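Local coordinates for protein 6-carboxyhexanoate--coa ligase (Bacillus subtilis, PDB 5FLG) that belongs to the 6-carboxyhexanoate--CoA ligase family and holds phosphoaminophosphonic acid-adenylate ester, magnesium and pimelic acid side by side, at residues S53-G57 with D196-Y200; L100-V105 with V189-C193; K181-H185 with D244-I250. All coordinates share one frame; numbering follows the deposited sequence.

Contact 1. Residues S53-G57 with D196-Y200. With MG (magnesium ion), chain F; ANP (phosphoaminophosphonic acid-adenylate ester), chain D; PML (pimelic acid), chain C.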
# COMPACT_ATOMS: atom_id res chain seq x y z
N SER A 53 -14.59 -3.07 -7.51
CA SER A 53 -15.76 -3.53 -8.22
C SER A 53 -15.88 -5.05 -8.08
O SER A 53 -16.27 -5.73 -9.01
CB SER A 53 -15.62 -3.16 -9.70
OG SER A 53 -14.49 -3.82 -10.24
N HIS A 54 -15.46 -5.61 -6.95
CA HIS A 54 -15.38 -7.05 -6.85
C HIS A 54 -16.74 -7.65 -6.50
O HIS A 54 -17.44 -7.14 -5.63
CB HIS A 54 -14.33 -7.47 -5.84
CG HIS A 54 -13.77 -8.83 -6.09
ND1 HIS A 54 -14.53 -9.97 -5.97
CD2 HIS A 54 -12.61 -9.22 -6.67
CE1 HIS A 54 -13.82 -11.02 -6.33
NE2 HIS A 54 -12.66 -10.59 -6.80
N SER A 55 -17.06 -8.79 -7.10
CA SER A 55 -18.29 -9.51 -6.81
C SER A 55 -18.35 -10.08 -5.39
O SER A 55 -19.41 -10.50 -4.94
CB SER A 55 -18.44 -10.67 -7.80
OG SER A 55 -17.43 -11.67 -7.60
N ARG A 56 -17.22 -10.18 -4.69
CA ARG A 56 -17.24 -10.64 -3.32
C ARG A 56 -17.62 -9.47 -2.37
O ARG A 56 -17.73 -9.66 -1.17
CB ARG A 56 -15.90 -11.27 -2.93
CG ARG A 56 -15.66 -12.62 -3.59
CD ARG A 56 -14.24 -13.15 -3.42
NE ARG A 56 -13.82 -13.27 -2.03
CZ ARG A 56 -14.04 -14.33 -1.26
NH1 ARG A 56 -14.74 -15.36 -1.71
NH2 ARG A 56 -13.66 -14.31 0.01
N GLY A 57 -17.83 -8.28 -2.91
CA GLY A 57 -18.31 -7.14 -2.14
C GLY A 57 -17.35 -5.95 -2.14
O GLY A 57 -16.24 -6.00 -2.69
N ASP A 196 -12.69 -18.21 -5.99
CA ASP A 196 -13.56 -17.89 -4.86
C ASP A 196 -14.58 -16.76 -5.23
O ASP A 196 -15.32 -16.32 -4.37
CB ASP A 196 -12.74 -17.46 -3.64
CG ASP A 196 -11.78 -16.29 -3.95
OD1 ASP A 196 -11.54 -16.01 -5.15
OD2 ASP A 196 -11.27 -15.64 -3.00
N ASP A 197 -14.71 -16.44 -6.50
CA ASP A 197 -15.77 -15.48 -6.94
C ASP A 197 -17.14 -16.20 -7.10
O ASP A 197 -17.21 -17.25 -7.73
CB ASP A 197 -15.41 -14.86 -8.28
CG ASP A 197 -14.09 -14.08 -8.26
OD1 ASP A 197 -13.42 -13.92 -7.20
OD2 ASP A 197 -13.66 -13.68 -9.37
N PRO A 198 -18.25 -15.54 -6.71
CA PRO A 198 -19.54 -16.21 -6.84
C PRO A 198 -20.00 -16.33 -8.29
O PRO A 198 -20.88 -17.12 -8.60
CB PRO A 198 -20.49 -15.32 -6.02
CG PRO A 198 -19.82 -13.99 -5.97
CD PRO A 198 -18.35 -14.30 -5.92
N ASP A 199 -19.35 -15.63 -9.20
CA ASP A 199 -19.91 -15.47 -10.53
C ASP A 199 -18.93 -16.01 -11.56
O ASP A 199 -19.04 -15.70 -12.75
CB ASP A 199 -20.20 -14.00 -10.81
CG ASP A 199 -19.02 -13.10 -10.48
OD1 ASP A 199 -18.06 -13.53 -9.77
OD2 ASP A 199 -19.03 -11.97 -10.99
N TYR A 200 -18.05 -16.92 -11.14
CA TYR A 200 -17.13 -17.56 -12.09
C TYR A 200 -16.78 -18.98 -11.68
O TYR A 200 -16.21 -19.20 -10.59
CB TYR A 200 -15.88 -16.73 -12.21
CG TYR A 200 -15.08 -17.04 -13.44
CD1 TYR A 200 -15.44 -16.52 -14.68
CD2 TYR A 200 -14.00 -17.93 -13.38
CE1 TYR A 200 -14.70 -16.80 -15.82
CE2 TYR A 200 -13.31 -18.28 -14.52
CZ TYR A 200 -13.65 -17.72 -15.73
OH TYR A 200 -12.89 -18.00 -16.84
MG MG F . -11.34 -14.17 -6.41
PG ANP D . -9.37 -11.56 -7.51
O1G ANP D . -9.59 -10.08 -7.36
O2G ANP D . -10.66 -12.32 -7.62
O3G ANP D . -8.41 -11.97 -8.58
PB ANP D . -7.66 -13.36 -5.89
O1B ANP D . -6.61 -13.25 -6.94
O2B ANP D . -7.37 -13.43 -4.44
N3B ANP D . -8.69 -11.98 -6.00
PA ANP D . -8.71 -15.42 -7.61
O1A ANP D . -10.07 -15.83 -7.92
O2A ANP D . -7.81 -14.76 -8.62
O3A ANP D . -8.65 -14.60 -6.23
O5' ANP D . -7.97 -16.81 -7.11
C5' ANP D . -8.70 -17.81 -6.46
C4' ANP D . -7.92 -18.30 -5.24
O4' ANP D . -6.62 -18.73 -5.67
C3' ANP D . -7.70 -17.20 -4.22
O3' ANP D . -8.73 -17.19 -3.23
C2' ANP D . -6.40 -17.59 -3.58
O2' ANP D . -6.66 -18.62 -2.63
C1' ANP D . -5.67 -18.18 -4.75
N9 ANP D . -4.82 -17.15 -5.35
C8 ANP D . -5.21 -16.08 -6.14
N7 ANP D . -4.12 -15.40 -6.56
C5 ANP D . -3.03 -16.01 -6.01
C6 ANP D . -1.57 -15.81 -5.99
N6 ANP D . -0.99 -14.79 -6.63
N1 ANP D . -0.80 -16.69 -5.31
C2 ANP D . -1.34 -17.71 -4.63
N3 ANP D . -2.65 -18.01 -4.64
C4 ANP D . -3.51 -17.14 -5.21
C1 PML C . -9.64 -19.70 -16.52
O11 PML C . -8.81 -20.32 -17.26
O12 PML C . -10.72 -19.20 -17.01
C2 PML C . -9.51 -19.93 -15.00
C3 PML C . -9.40 -18.71 -14.11
C4 PML C . -10.01 -18.90 -12.71
C5 PML C . -9.10 -18.52 -11.56
C6 PML C . -9.74 -17.62 -10.51
C7 PML C . -10.21 -16.29 -11.11
O71 PML C . -9.37 -15.54 -11.67
O72 PML C . -11.40 -15.92 -10.92
O HOH W 1 -10.84 -12.89 -4.32

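Contact 2. Residues L100-V105 with V189-C193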
# COMPACT_ATOMS: atom_id res chain seq x y z
N LEU A 100 -5.05 -34.85 -12.37
CA LEU A 100 -3.98 -34.83 -11.35
C LEU A 100 -3.25 -36.19 -11.29
O LEU A 100 -2.04 -36.23 -11.13
CB LEU A 100 -4.51 -34.43 -9.97
CG LEU A 100 -5.04 -32.98 -9.84
CD1 LEU A 100 -5.93 -32.85 -8.62
CD2 LEU A 100 -3.91 -31.96 -9.76
N GLU A 101 -4.00 -37.29 -11.39
CA GLU A 101 -3.42 -38.62 -11.28
C GLU A 101 -2.52 -38.97 -12.44
O GLU A 101 -1.37 -39.36 -12.26
CB GLU A 101 -4.49 -39.69 -11.14
CG GLU A 101 -4.03 -40.84 -10.25
CD GLU A 101 -5.02 -41.99 -10.16
OE1 GLU A 101 -6.21 -41.75 -9.91
OE2 GLU A 101 -4.60 -43.15 -10.33
N LYS A 102 -3.02 -38.71 -13.63
CA LYS A 102 -2.25 -38.81 -14.84
C LYS A 102 -0.99 -37.93 -14.82
O LYS A 102 0.06 -38.34 -15.29
CB LYS A 102 -3.15 -38.46 -16.03
CG LYS A 102 -2.45 -38.62 -17.36
CD LYS A 102 -3.39 -38.33 -18.53
CE LYS A 102 -2.88 -38.98 -19.81
NZ LYS A 102 -3.23 -38.20 -21.02
N GLU A 103 -1.05 -36.76 -14.21
CA GLU A 103 0.17 -35.94 -14.11
C GLU A 103 1.21 -36.51 -13.14
O GLU A 103 2.31 -36.00 -13.10
CB GLU A 103 -0.17 -34.50 -13.69
CG GLU A 103 0.99 -33.54 -13.78
CD GLU A 103 1.39 -33.18 -15.22
OE1 GLU A 103 0.54 -33.25 -16.12
OE2 GLU A 103 2.58 -32.83 -15.43
N GLY A 104 0.81 -37.37 -12.23
CA GLY A 104 1.77 -38.00 -11.33
C GLY A 104 1.45 -37.89 -9.85
O GLY A 104 2.18 -38.43 -9.01
N VAL A 105 0.38 -37.20 -9.49
CA VAL A 105 -0.03 -37.18 -8.10
C VAL A 105 -0.77 -38.45 -7.76
O VAL A 105 -1.77 -38.78 -8.40
CB VAL A 105 -0.98 -36.02 -7.79
CG1 VAL A 105 -1.21 -35.94 -6.29
CG2 VAL A 105 -0.40 -34.73 -8.31
N VAL A 189 4.53 -30.43 -8.93
CA VAL A 189 4.07 -31.48 -9.81
C VAL A 189 2.74 -31.07 -10.46
O VAL A 189 2.44 -31.44 -11.57
CB VAL A 189 3.86 -32.78 -9.00
CG1 VAL A 189 3.17 -33.85 -9.84
CG2 VAL A 189 5.21 -33.29 -8.48
N ALA A 190 1.91 -30.38 -9.71
CA ALA A 190 0.60 -30.01 -10.23
C ALA A 190 -0.09 -28.97 -9.38
O ALA A 190 0.24 -28.77 -8.20
CB ALA A 190 -0.27 -31.25 -10.35
N GLU A 191 -1.03 -28.25 -10.03
CA GLU A 191 -1.78 -27.18 -9.37
C GLU A 191 -3.26 -27.44 -9.62
O GLU A 191 -3.64 -27.96 -10.66
CB GLU A 191 -1.38 -25.79 -9.88
CG GLU A 191 -2.34 -24.69 -9.39
CD GLU A 191 -2.11 -23.29 -10.01
OE1 GLU A 191 -1.32 -23.13 -10.98
OE2 GLU A 191 -2.79 -22.33 -9.54
N LEU A 192 -4.07 -27.29 -8.57
CA LEU A 192 -5.49 -27.35 -8.69
C LEU A 192 -6.07 -26.00 -8.27
O LEU A 192 -5.70 -25.46 -7.23
CB LEU A 192 -6.00 -28.44 -7.78
CG LEU A 192 -7.50 -28.55 -7.56
CD1 LEU A 192 -8.24 -29.01 -8.82
CD2 LEU A 192 -7.73 -29.50 -6.41
N CYS A 193 -6.98 -25.47 -9.07
CA CYS A 193 -7.47 -24.13 -8.87
C CYS A 193 -8.94 -23.99 -9.26
O CYS A 193 -9.37 -24.50 -10.30
CB CYS A 193 -6.66 -23.14 -9.68
SG CYS A 193 -7.43 -21.48 -9.76

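Contact 3. Residues K181-H185 with D244-I250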
# COMPACT_ATOMS: atom_id res chain seq x y z
N LYS A 181 4.25 -19.62 -14.20
CA LYS A 181 5.34 -19.43 -13.27
C LYS A 181 5.44 -20.60 -12.29
O LYS A 181 6.52 -21.15 -12.08
CB LYS A 181 5.18 -18.15 -12.47
CG LYS A 181 6.09 -18.14 -11.25
CD LYS A 181 6.32 -16.75 -10.69
CE LYS A 181 6.97 -16.88 -9.33
NZ LYS A 181 7.37 -15.58 -8.75
N VAL A 182 4.30 -21.00 -11.74
CA VAL A 182 4.29 -22.02 -10.72
C VAL A 182 4.75 -23.35 -11.31
O VAL A 182 5.55 -24.06 -10.70
CB VAL A 182 2.90 -22.14 -10.09
CG1 VAL A 182 2.81 -23.37 -9.21
CG2 VAL A 182 2.61 -20.90 -9.26
N SER A 183 4.26 -23.70 -12.49
CA SER A 183 4.55 -25.00 -13.07
C SER A 183 6.02 -25.19 -13.43
O SER A 183 6.52 -26.31 -13.51
CB SER A 183 3.71 -25.20 -14.30
OG SER A 183 3.85 -26.50 -14.80
N ARG A 184 6.66 -24.08 -13.79
CA ARG A 184 8.09 -24.04 -14.08
C ARG A 184 8.92 -24.52 -12.87
O ARG A 184 10.02 -25.04 -13.01
CB ARG A 184 8.45 -22.61 -14.42
CG ARG A 184 9.91 -22.40 -14.78
CD ARG A 184 10.03 -21.46 -15.98
NE ARG A 184 11.42 -21.15 -16.29
CZ ARG A 184 12.22 -20.48 -15.47
NH1 ARG A 184 11.76 -20.08 -14.30
NH2 ARG A 184 13.47 -20.24 -15.81
N HIS A 185 8.46 -24.24 -11.67
CA HIS A 185 9.24 -24.59 -10.51
C HIS A 185 9.51 -26.09 -10.42
O HIS A 185 8.61 -26.90 -10.46
CB HIS A 185 8.56 -24.10 -9.25
CG HIS A 185 9.45 -24.12 -8.06
ND1 HIS A 185 9.90 -25.30 -7.48
CD2 HIS A 185 10.06 -23.12 -7.38
CE1 HIS A 185 10.71 -25.02 -6.48
NE2 HIS A 185 10.80 -23.70 -6.37
N ASP A 244 11.11 -18.55 -3.75
CA ASP A 244 11.03 -18.56 -5.21
C ASP A 244 9.66 -18.10 -5.69
O ASP A 244 9.57 -17.32 -6.63
CB ASP A 244 11.30 -19.95 -5.78
CG ASP A 244 12.69 -20.45 -5.47
OD1 ASP A 244 13.61 -19.60 -5.39
OD2 ASP A 244 12.88 -21.69 -5.34
N LEU A 245 8.59 -18.67 -5.14
CA LEU A 245 7.26 -18.32 -5.60
C LEU A 245 6.92 -16.85 -5.34
O LEU A 245 6.22 -16.21 -6.12
CB LEU A 245 6.21 -19.22 -4.95
CG LEU A 245 6.32 -20.69 -5.35
CD1 LEU A 245 5.47 -21.54 -4.44
CD2 LEU A 245 5.91 -20.89 -6.80
N GLU A 246 7.41 -16.32 -4.23
CA GLU A 246 7.13 -14.94 -3.89
C GLU A 246 8.04 -13.93 -4.59
O GLU A 246 7.58 -12.83 -4.90
CB GLU A 246 7.14 -14.75 -2.37
CG GLU A 246 6.05 -15.58 -1.68
CD GLU A 246 5.94 -15.36 -0.18
OE1 GLU A 246 6.94 -15.00 0.46
OE2 GLU A 246 4.83 -15.61 0.37
N LYS A 247 9.26 -14.33 -4.95
CA LYS A 247 10.28 -13.34 -5.33
C LYS A 247 10.86 -13.41 -6.75
O LYS A 247 11.49 -12.46 -7.23
CB LYS A 247 11.41 -13.35 -4.32
CG LYS A 247 10.95 -12.96 -2.92
CD LYS A 247 10.43 -11.53 -2.90
CE LYS A 247 10.93 -10.76 -1.69
NZ LYS A 247 10.10 -11.08 -0.50
N GLN A 248 10.66 -14.52 -7.44
CA GLN A 248 11.30 -14.72 -8.73
C GLN A 248 10.48 -14.07 -9.86
O GLN A 248 9.31 -14.35 -10.02
CB GLN A 248 11.46 -16.21 -8.99
CG GLN A 248 12.26 -16.57 -10.22
CD GLN A 248 11.76 -17.85 -10.86
OE1 GLN A 248 10.56 -18.16 -10.80
NE2 GLN A 248 12.66 -18.62 -11.46
N PRO A 249 11.08 -13.11 -10.58
CA PRO A 249 10.25 -12.33 -11.49
C PRO A 249 10.13 -12.98 -12.86
O PRO A 249 11.11 -13.44 -13.43
CB PRO A 249 10.97 -10.98 -11.58
CG PRO A 249 12.36 -11.22 -11.13
CD PRO A 249 12.38 -12.46 -10.29
N ILE A 250 8.90 -13.06 -13.34
CA ILE A 250 8.57 -13.78 -14.54
C ILE A 250 7.70 -12.89 -15.42
O ILE A 250 6.73 -12.30 -14.94
CB ILE A 250 7.81 -15.05 -14.19
CG1 ILE A 250 8.73 -16.04 -13.44
CG2 ILE A 250 7.30 -15.71 -15.45
CD1 ILE A 250 9.61 -16.84 -14.36

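Contact 1. Residues S53-G57 with D196-Y200
The ring of H54 and the carboxylate of D197 stand nearly perpendicular, their planes 82° apart, and the carboxylate brings OD1 to the ring edge, 3.1 Å from H54 CE1. At the neighbouring edge atom, H54 NE2 donates an almost straight bond of 2.8 Å to O2G of the phosphoaminophosphonic acid-adenylate ester. The other ring nitrogen is used too: the backbone N of R56 donates to H54 ND1 in the ring plane, which fixes the ring's rotation. Histidine suits a place where one ring must accept at one nitrogen and donate at the other. D197 OD1 itself binds the magnesium ion at 2.2 Å, and D196 OD1 does the same; O2G and O1A of the phosphoaminophosphonic acid-adenylate ester and a water are further ligands. The other oxygen of D197, OD2, is paired with R171.

R56 meets D196 in two ways. Its chain bends at chi3 (56°), laying the guanidinium against the aspartate with the two planes only 21° apart, so that D196 OD2 sits over the guanidinium face, a long, purely electrostatic pairing with NE at 3.6 Å. Meanwhile NH1 reaches backbone O of D196 at 2.9 Å, from above the carbonyl plane. Arginine is long and flat enough to serve both. Further out, S55 OG donates to D199 OD1 from above the carboxylate plane, and P198 CD rests on the same hydroxyl at 3.3 Å. D197 and Y200 also line the pocket of pimelic acid.

Two type I turns thus meet directly beside the metal site: H54-G57 between helix 40-52 and strand 61-68, and D197-Y200 between strands 188-194 and 203-207, with strand 26-36 alongside H54 and D196.

Contact 2. Residues L100-V105 with V189-C193
L100, in the last turns of helix 89-102, lays its side chain on A190 of strand 188-194, and the helix closes just beyond in a Schellman motif with G104 at positive phi. The contact is helix-on-sheet packing: the strand is an inner one of the mixed seven-stranded sheet, and a classic beta bulge, V189 and A190 both facing F231, lies beneath the helix end.

From CB, the L100 chain runs out with CG anti to the carbonyl carbon (chi1 -66°), which turns the branched end toward the strand although CB itself does not point there. CG then forks. CD2 comes down on the methyl of A190, 3.8 Å from its CB, and passes 4.1 Å from the backbone O of E191; CD1 goes the other way along the strand and approaches L192 CD2 at 4.4 Å. A leucine fits because its two methyls can reach alternate residues, A190 and L192, on the same face of the strand, while the small A190 lets the helix come close. F231 and V205 of the adjacent strands, with I110 of helix 107-116, also touch the same leucine.

Past the glycine, V105 adds a second apolar patch, with CG2 4.0 Å from both V189 CG1 and A190 CB. G104 itself adopts phi 127°, where a side chain would be pressed against the preceding carbonyl. E103 lends its aliphatic part, while its carboxylate turns to K209 and the backbone N of M210. The bend at chi2 turns that carboxylate aside and leaves the E103 CG methylene 3.4 Å from the backbone O of V189.

Contact 3. Residues K181-H185 with D244-I250
With CG anti to the backbone N (chi1 164°) and every later torsion extended, K181 stretches straight from helix 170-184 to the end of helix 238-247. There NZ donates to two backbone oxygens: Q248 O, at 2.6 Å, met in the carbonyl plane on a lone pair, and L245 O, at 2.9 Å, met from 56° above the carbonyl plane. S148 O is a third acceptor. A lysine suits this buried spot, since two carbonyls at the end of helix 238-247 and one before strand 150-151 share its ammonium group and would probably favour its charged form. Its methylenes are not idle: CD lies 3.7 Å from I250 CG1, the two side chains slanting across each other.

The same first torsion in H185 swings its imidazole toward D244. NE2 bonds D244 OD2 on the anti side of the carboxylate, 3.1 Å away, with ring and carboxylate planes 41° apart; ND1 bonds the backbone N of A187, and the ring of Y241 meets the histidine nearly perpendicularly. To one side, V182 CG2 touches L245 CD2 at 4.1 Å, a branched apolar pair between the helices.

The whole is a helix-to-helix junction, two C-terminal ends tied by a lysine gripping carbonyls and by a His-carboxylate hydrogen bond, beside the short parallel sheet that strand 250-252 joins.

Strand 188-194 ties the set together: it follows helix 170-184 of contact 3, carries one side of contact 2, and leads into the 196-200 loop of contact 1. Along the chain, contact 2 is nested within the loop closed by contact 1, while contact 3 crosses both. The centres of contacts 1 and 3 lie about 26 Å apart, on opposite sides of the chain's centre, and those of contacts 2 and 3 about 18 Å. Phosphoaminophosphonic acid-adenylate ester and a magnesium ion are bound at contact 1. Contact 2 packs a helix on the mixed sheet, contact 3 joins two helix ends, and strand 188-194, bearing C193 of the pimelic acid pocket, joins the site to the sheet.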